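Local coordinates for histidine triad (HIT) protein (Sinorhizobium meliloti, PDB 3NRD) that probably binds nucleotides through its histidine triad domain and may act on their phosphate groups, at residues I82-N87 with L92-I97; A69-A74 with R125-R130; E9-D14 with W36-P41. One frame throughout, in Å; residues are numbered along the deposited sequence.

Contact 1 of 3, residues I82-N87 with L92-I97. With SO4 (sulfate ion), chain H.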
# COMPACT_ATOMS: atom_id res chain seq x y z
N ILE A 82 -3.89 1.21 -2.71
CA ILE A 82 -2.83 2.06 -2.18
C ILE A 82 -1.63 1.20 -1.96
O ILE A 82 -1.77 0.11 -1.39
CB ILE A 82 -3.23 2.70 -0.86
CG1 ILE A 82 -4.35 3.73 -1.11
CG2 ILE A 82 -2.02 3.36 -0.21
CD1 ILE A 82 -5.07 4.16 0.12
N GLY A 83 -0.44 1.67 -2.33
CA GLY A 83 0.76 0.80 -2.25
C GLY A 83 2.03 1.57 -2.04
O GLY A 83 2.21 2.62 -2.63
N ALA A 84 2.89 1.07 -1.14
CA ALA A 84 4.24 1.63 -0.90
C ALA A 84 5.10 0.42 -1.06
O ALA A 84 5.07 -0.43 -0.18
CB ALA A 84 4.38 2.24 0.50
N LEU A 85 5.79 0.30 -2.19
CA LEU A 85 6.56 -0.88 -2.53
C LEU A 85 8.03 -0.51 -2.51
O LEU A 85 8.69 -0.74 -1.51
CB LEU A 85 6.08 -1.48 -3.88
CG LEU A 85 4.54 -1.66 -4.04
CD1 LEU A 85 4.17 -2.25 -5.42
CD2 LEU A 85 3.99 -2.51 -2.95
N GLY A 86 8.53 0.12 -3.57
CA GLY A 86 9.87 0.59 -3.61
C GLY A 86 10.95 -0.44 -3.78
O GLY A 86 12.07 -0.22 -3.32
N ASN A 87 10.64 -1.54 -4.45
CA ASN A 87 11.66 -2.52 -4.77
C ASN A 87 12.51 -1.93 -5.91
O ASN A 87 13.70 -2.14 -5.94
CB ASN A 87 11.09 -3.90 -5.13
CG ASN A 87 10.19 -4.50 -4.02
OD1 ASN A 87 10.38 -4.22 -2.83
ND2 ASN A 87 9.21 -5.32 -4.41
N LEU A 92 10.80 6.93 -1.18
CA LEU A 92 9.46 6.63 -0.72
C LEU A 92 8.44 7.28 -1.68
O LEU A 92 8.51 8.46 -1.93
CB LEU A 92 9.22 7.15 0.72
CG LEU A 92 7.77 7.01 1.27
CD1 LEU A 92 7.22 5.54 1.19
CD2 LEU A 92 7.70 7.52 2.70
N HIS A 93 7.55 6.48 -2.24
CA HIS A 93 6.42 7.00 -2.99
C HIS A 93 5.24 6.07 -2.81
O HIS A 93 5.41 4.85 -2.72
CB HIS A 93 6.78 7.21 -4.45
CG HIS A 93 7.25 5.98 -5.14
ND1 HIS A 93 8.46 5.36 -4.84
CD2 HIS A 93 6.69 5.25 -6.13
CE1 HIS A 93 8.59 4.29 -5.61
NE2 HIS A 93 7.52 4.19 -6.37
N VAL A 94 4.05 6.67 -2.72
CA VAL A 94 2.85 5.91 -2.41
C VAL A 94 1.99 5.94 -3.64
O VAL A 94 1.61 7.05 -4.09
CB VAL A 94 2.08 6.47 -1.23
CG1 VAL A 94 0.79 5.66 -1.02
CG2 VAL A 94 2.95 6.47 0.04
N HIS A 95 1.70 4.76 -4.18
CA HIS A 95 0.80 4.57 -5.29
C HIS A 95 -0.64 4.68 -4.79
O HIS A 95 -0.96 4.10 -3.75
CB HIS A 95 0.98 3.18 -5.93
CG HIS A 95 2.39 2.86 -6.36
ND1 HIS A 95 2.90 3.23 -7.58
CD2 HIS A 95 3.37 2.15 -5.74
CE1 HIS A 95 4.14 2.79 -7.69
NE2 HIS A 95 4.45 2.11 -6.60
N VAL A 96 -1.49 5.40 -5.52
CA VAL A 96 -2.92 5.52 -5.24
C VAL A 96 -3.62 5.35 -6.56
O VAL A 96 -3.56 6.23 -7.43
CB VAL A 96 -3.29 6.89 -4.65
CG1 VAL A 96 -4.82 6.94 -4.32
CG2 VAL A 96 -2.44 7.19 -3.44
N ILE A 97 -4.26 4.20 -6.73
CA ILE A 97 -4.68 3.72 -8.04
C ILE A 97 -6.19 3.46 -8.03
O ILE A 97 -6.68 2.81 -7.11
CB ILE A 97 -4.00 2.42 -8.42
CG1 ILE A 97 -2.46 2.53 -8.39
CG2 ILE A 97 -4.47 1.98 -9.80
CD1 ILE A 97 -1.77 1.28 -7.94
S SO4 H . 7.70 0.89 -7.11
O1 SO4 H . 6.83 1.11 -5.96
O2 SO4 H . 7.53 2.04 -7.96
O3 SO4 H . 9.10 0.84 -6.74
O4 SO4 H . 7.43 -0.30 -7.85
O HOH W 1 6.18 2.57 -3.82
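The imidazole of His95 turns an edge to Gly83, its CD2 lying 3.4 Å from Gly83 O. With CG beside the backbone N and anti to the carbonyl carbon (chi1 -54°), the ring stands on the sheet face to which a side chain at Gly83 would also point. The backbones join below it: Gly83 N donates to His95 O at 2.9 Å and His95 N to Gly83 O at 2.7 Å, the two bonds of an antiparallel hydrogen-bonded pair. On the other face, Ile82 CG2 packs against Val94 CG1. These two strands form the hairpin that carries the histidine triad motif, here Gln-Leu-His-Val-His-Val-Ile from Gln91, with glutamine in place of the usual first histidine. A sulfate, probably from the crystallisation liquor, is likely to mark the place where HIT relatives hold a nucleotide phosphate. His95 NE2 donates almost straight to sulfate O1 (2.7 Å, 170°), and His93 NE2 reaches sulfate O2 at 2.7 Å, near the plane of its ring. Gly86 N is a second donor to O1. A water is the third; it lies over one face of the His93 ring, accepts from Leu85 N and also donates to His93 O. Behind the site, His95 ND1 is hydrogen-bonded to Trp36 NE1. Replacing this histidine by an alanine removes the imidazole, and would probably cost sulfate O1 a nearly straight donor and leave Trp36 NE1 without its mate. Ile82, Gly83 and Ala84 also pair with an antiparallel strand of the second subunit, so the sheet continues across the dimer.

Contact 2 of 3, residues A69-A74 with R125-R130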
# COMPACT_ATOMS: atom_id res chain seq x y z
N ALA A 69 -9.78 9.35 -1.72
CA ALA A 69 -11.20 9.76 -1.78
C ALA A 69 -11.45 10.61 -3.01
O ALA A 69 -12.40 10.38 -3.75
CB ALA A 69 -11.60 10.50 -0.49
N GLY A 70 -10.53 11.55 -3.28
CA GLY A 70 -10.63 12.41 -4.45
C GLY A 70 -10.54 11.65 -5.75
O GLY A 70 -11.33 11.88 -6.66
N LEU A 71 -9.59 10.73 -5.84
CA LEU A 71 -9.42 9.92 -7.04
C LEU A 71 -10.64 9.08 -7.29
O LEU A 71 -11.08 8.99 -8.45
CB LEU A 71 -8.16 9.03 -6.92
CG LEU A 71 -7.83 8.12 -8.10
CD1 LEU A 71 -7.67 8.89 -9.39
CD2 LEU A 71 -6.55 7.28 -7.79
N LYS A 72 -11.22 8.50 -6.23
CA LYS A 72 -12.41 7.67 -6.37
C LYS A 72 -13.58 8.50 -6.85
O LYS A 72 -14.32 8.07 -7.74
CB LYS A 72 -12.77 6.96 -5.06
CG LYS A 72 -13.80 5.82 -5.25
CD LYS A 72 -14.08 5.05 -3.92
CE LYS A 72 -15.14 3.91 -4.03
NZ LYS A 72 -15.01 2.84 -2.93
N LYS A 73 -13.74 9.69 -6.29
CA LYS A 73 -14.80 10.60 -6.73
C LYS A 73 -14.60 11.02 -8.21
O LYS A 73 -15.54 10.95 -8.99
CB LYS A 73 -14.87 11.83 -5.78
CG LYS A 73 -16.16 12.62 -5.96
CD LYS A 73 -16.26 13.83 -5.02
CE LYS A 73 -17.56 14.62 -5.33
NZ LYS A 73 -17.60 15.93 -4.61
N ALA A 74 -13.39 11.40 -8.58
CA ALA A 74 -13.11 11.87 -9.95
C ALA A 74 -13.28 10.76 -11.02
O ALA A 74 -13.71 11.07 -12.14
CB ALA A 74 -11.71 12.48 -10.05
N ARG A 125 -3.99 16.49 -19.00
CA ARG A 125 -4.23 17.84 -18.45
C ARG A 125 -5.66 17.95 -17.91
O ARG A 125 -5.87 18.46 -16.81
CB ARG A 125 -3.90 18.95 -19.48
CG ARG A 125 -2.38 19.11 -19.75
CD ARG A 125 -2.00 20.54 -20.18
NE ARG A 125 -2.88 21.04 -21.24
CZ ARG A 125 -2.73 20.89 -22.56
NH1 ARG A 125 -1.67 20.29 -23.10
NH2 ARG A 125 -3.67 21.39 -23.37
N THR A 126 -6.63 17.43 -18.66
CA THR A 126 -8.03 17.44 -18.24
C THR A 126 -8.21 16.59 -16.98
O THR A 126 -8.80 17.05 -16.00
CB THR A 126 -8.97 16.92 -19.38
OG1 THR A 126 -8.84 17.79 -20.50
CG2 THR A 126 -10.45 16.91 -18.96
N PHE A 127 -7.66 15.39 -16.99
CA PHE A 127 -7.72 14.52 -15.81
C PHE A 127 -7.04 15.12 -14.56
O PHE A 127 -7.60 15.02 -13.46
CB PHE A 127 -7.14 13.14 -16.10
CG PHE A 127 -7.41 12.15 -15.01
CD1 PHE A 127 -8.72 11.81 -14.67
CD2 PHE A 127 -6.36 11.57 -14.29
CE1 PHE A 127 -8.99 10.90 -13.64
CE2 PHE A 127 -6.61 10.66 -13.26
CZ PHE A 127 -7.93 10.33 -12.94
N ALA A 128 -5.88 15.76 -14.74
CA ALA A 128 -5.21 16.42 -13.61
C ALA A 128 -6.17 17.44 -13.01
O ALA A 128 -6.39 17.43 -11.78
CB ALA A 128 -3.87 17.08 -14.01
N ALA A 129 -6.80 18.25 -13.88
CA ALA A 129 -7.80 19.25 -13.46
C ALA A 129 -8.93 18.62 -12.66
O ALA A 129 -9.32 19.13 -11.64
CB ALA A 129 -8.36 19.99 -14.65
N ARG A 130 -9.39 17.47 -13.13
CA ARG A 130 -10.49 16.75 -12.54
C ARG A 130 -10.14 16.25 -11.14
O ARG A 130 -10.94 16.36 -10.21
CB ARG A 130 -10.85 15.59 -13.45
CG ARG A 130 -12.26 15.24 -13.43
CD ARG A 130 -12.54 13.99 -14.26
NE ARG A 130 -13.78 13.39 -13.78
CZ ARG A 130 -15.02 13.84 -14.06
NH1 ARG A 130 -15.23 14.89 -14.86
NH2 ARG A 130 -16.07 13.22 -13.54
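Arg130 reaches across to the last turn of helix 54-75 and meets Ala74 O. Its chain leaves CB nearly straight, extended from CG to NE, and so spans the gap between the two helices. CD is the first of its atoms to come close, 3.8 Å from Ala74 O. NE makes the bond: it donates to Ala74 O at 2.8 Å, and the N-H points almost exactly at the oxygen (175°). A turn about CD-NE (chi4 77°) sets the guanidinium so that the oxygen lies at its edge, in its plane. CZ is 3.6 Å from Ala74 O. At the tip, NH2 lies 3.5 Å from Ala74 O. The carbonyl is approached by NE at an angle of 137° at the oxygen, with the donor tilted a little from its plane. Ala74 lies next to the end of its helix, where the carbonyls probably carry partial negative charge, so a positive guanidinium is likely to be welcome there. The CB of Ala74 points to the other helix and packs against its backbone, 4.0 Å from Arg130 O.

Deeper in, Leu71 and Phe127 meet. Leu71 CD1 touches Phe127 CZ at 3.8 Å, at the edge of the ring, and the two side chains cross at about a right angle. Both have CG anti to the backbone N, which sends their ends into the space between the helices. Pro35 touches both. Trp119 meets the Phe127 ring with its plane nearly parallel. The contact thus joins helix 121-134, near the end of the chain, to helix 54-75, whose Leu71 rests on Ile80 of strand 79-84 and on Val96 and Ala98 of strand 94-99.

Contact 3 of 3, residues E9-D14 with W36-P41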
# COMPACT_ATOMS: atom_id res chain seq x y z
N GLU A 9 15.04 10.26 -10.42
CA GLU A 9 14.95 10.44 -11.89
C GLU A 9 13.95 9.48 -12.58
O GLU A 9 13.32 9.87 -13.58
CB GLU A 9 16.32 10.30 -12.59
CG GLU A 9 17.12 11.62 -12.70
N ARG A 10 13.78 8.27 -12.06
CA ARG A 10 12.86 7.32 -12.67
C ARG A 10 11.41 7.71 -12.40
O ARG A 10 10.55 7.51 -13.28
CB ARG A 10 13.14 5.90 -12.25
CG ARG A 10 14.48 5.38 -12.81
CD ARG A 10 15.08 4.33 -11.95
NE ARG A 10 15.44 4.87 -10.63
CZ ARG A 10 15.87 4.13 -9.61
NH1 ARG A 10 16.03 2.81 -9.73
NH2 ARG A 10 16.15 4.73 -8.46
N LEU A 11 11.15 8.32 -11.23
CA LEU A 11 9.82 8.89 -10.94
C LEU A 11 9.56 10.18 -11.73
O LEU A 11 8.40 10.51 -12.08
CB LEU A 11 9.65 9.18 -9.45
CG LEU A 11 9.71 8.04 -8.41
CD1 LEU A 11 9.43 8.52 -6.98
CD2 LEU A 11 8.73 6.96 -8.76
N GLU A 12 10.63 10.93 -11.97
CA GLU A 12 10.62 12.09 -12.85
C GLU A 12 10.20 11.66 -14.24
O GLU A 12 9.29 12.25 -14.84
CB GLU A 12 12.02 12.74 -12.88
CG GLU A 12 12.16 14.01 -13.70
CD GLU A 12 11.71 15.20 -12.93
OE1 GLU A 12 12.46 15.65 -12.04
OE2 GLU A 12 10.58 15.69 -13.21
N ARG A 13 10.85 10.62 -14.74
CA ARG A 13 10.59 10.11 -16.08
C ARG A 13 9.20 9.49 -16.22
O ARG A 13 8.51 9.78 -17.20
CB ARG A 13 11.64 9.08 -16.48
CG ARG A 13 11.58 8.76 -17.98
CD ARG A 13 12.56 7.68 -18.38
NE ARG A 13 12.20 6.42 -17.72
CZ ARG A 13 13.00 5.65 -16.97
NH1 ARG A 13 14.29 5.95 -16.75
NH2 ARG A 13 12.50 4.53 -16.45
N ASP A 14 8.80 8.63 -15.28
CA ASP A 14 7.59 7.82 -15.45
C ASP A 14 6.29 8.50 -15.04
O ASP A 14 5.23 7.97 -15.32
CB ASP A 14 7.72 6.48 -14.68
CG ASP A 14 8.74 5.53 -15.30
OD1 ASP A 14 9.17 5.72 -16.46
OD2 ASP A 14 9.09 4.55 -14.62
N TRP A 36 -3.81 6.42 -12.03
CA TRP A 36 -2.72 6.00 -11.13
C TRP A 36 -1.90 7.22 -10.79
O TRP A 36 -1.32 7.86 -11.68
CB TRP A 36 -1.93 4.95 -11.87
CG TRP A 36 -0.78 4.32 -11.19
CD1 TRP A 36 -0.23 4.65 -10.00
CD2 TRP A 36 -0.01 3.27 -11.72
NE1 TRP A 36 0.85 3.86 -9.75
CE2 TRP A 36 1.01 3.00 -10.80
CE3 TRP A 36 -0.07 2.52 -12.90
CZ2 TRP A 36 1.97 2.01 -11.01
CZ3 TRP A 36 0.88 1.54 -13.12
CH2 TRP A 36 1.88 1.29 -12.18
N LEU A 37 -1.90 7.56 -9.50
CA LEU A 37 -1.17 8.68 -8.96
C LEU A 37 -0.08 8.16 -8.06
O LEU A 37 -0.21 7.07 -7.45
CB LEU A 37 -2.09 9.54 -8.12
CG LEU A 37 -3.36 10.02 -8.84
CD1 LEU A 37 -4.16 10.90 -7.90
CD2 LEU A 37 -3.04 10.76 -10.13
N ILE A 38 0.97 8.93 -7.93
CA ILE A 38 1.92 8.70 -6.86
C ILE A 38 2.10 9.94 -6.02
O ILE A 38 2.03 11.06 -6.55
CB ILE A 38 3.29 8.14 -7.35
CG1 ILE A 38 4.05 9.11 -8.22
CG2 ILE A 38 3.05 6.86 -8.14
CD1 ILE A 38 5.49 8.65 -8.54
N LEU A 39 2.29 9.71 -4.73
CA LEU A 39 2.54 10.76 -3.75
C LEU A 39 3.97 10.59 -3.30
O LEU A 39 4.35 9.51 -2.88
CB LEU A 39 1.60 10.67 -2.56
CG LEU A 39 0.31 11.47 -2.74
CD1 LEU A 39 -0.56 10.84 -3.84
CD2 LEU A 39 -0.43 11.58 -1.42
N VAL A 40 4.77 11.64 -3.41
CA VAL A 40 6.21 11.55 -3.06
C VAL A 40 6.44 12.56 -1.95
O VAL A 40 6.46 13.76 -2.24
CB VAL A 40 7.10 11.83 -4.25
CG1 VAL A 40 8.62 11.69 -3.81
CG2 VAL A 40 6.72 10.90 -5.41
N PRO A 41 6.54 12.09 -0.69
CA PRO A 41 6.84 12.99 0.42
C PRO A 41 8.19 13.64 0.19
O PRO A 41 9.16 12.94 -0.08
CB PRO A 41 6.94 12.08 1.63
CG PRO A 41 6.40 10.79 1.24
CD PRO A 41 6.31 10.70 -0.22
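Leu11 carries CG beside its backbone N (chi1 -62°) and CD2 at the end of one fork, which meets Ile38 CD1. Ile38 has CG1 between its backbone N and carbonyl carbon (chi1 64°), and CD1 extends on from CG1 (chi2 172°) to meet the leucine. The two methyls touch at 3.7 Å. The other fork of Leu11, CD1, rests 3.9 Å from Val40 CG2. One leucine therefore spans two residues of the strand, putting one methyl on each. Both pairs of side chains meet at a slant.

Ile38 and Val40 are two residues apart, so they lie on the same face of strand 36-41. Leu37 and Leu39 alternate with them and pack on helix 54-75 at the other face. The short helix 9-14 thus lies on the side of the sheet away from that long helix. No hydrogen bond links helix 9-14 to strand 36-41; the joint is purely apolar and buried. At the end of the helix, Arg13 and Asp14 form a salt bridge whose hydrogen bond is weak, Arg13 NE to Asp14 OD1 at 3.4 Å.

The same leucine also touches Val89, Gln91 and His93, and Ile38 touches His95. The greasy patch thus borders the histidine site directly. A glycerol lies about 3 Å from the Leu11 side chain and is probably from the crystallisation liquor, though it may mark a pocket. Apolar side chains from an N-terminal helix and the neighbouring sheet line the base and ribose pocket in HIT proteins, and Leu11, Ile38 and Val40 are consistent with that role here.

In the fold
Contacts 1 and 3 share one five-stranded antiparallel sheet; contact 2 joins two helices, one packed on it. Contacts 1 and 3 have centres about 10 Å apart and use adjacent strands: Val94 O lies 2.8 Å from Leu39 N and Val96 N 2.9 Å from Leu37 O, both probable hydrogen bonds. Contact 1 holds the sulfate, and contact 3 borders the site; its Leu11 side chain is about 5 Å from that sulfate. Contact 2 lies farther off, its centre about 18 Å from that of contact 1 and about 17 Å from that of contact 3. Yet it touches contact 1, where Leu71 CD2 packs 3.2 Å from Val96 O. Contacts 1 and 2 also reach the second subunit.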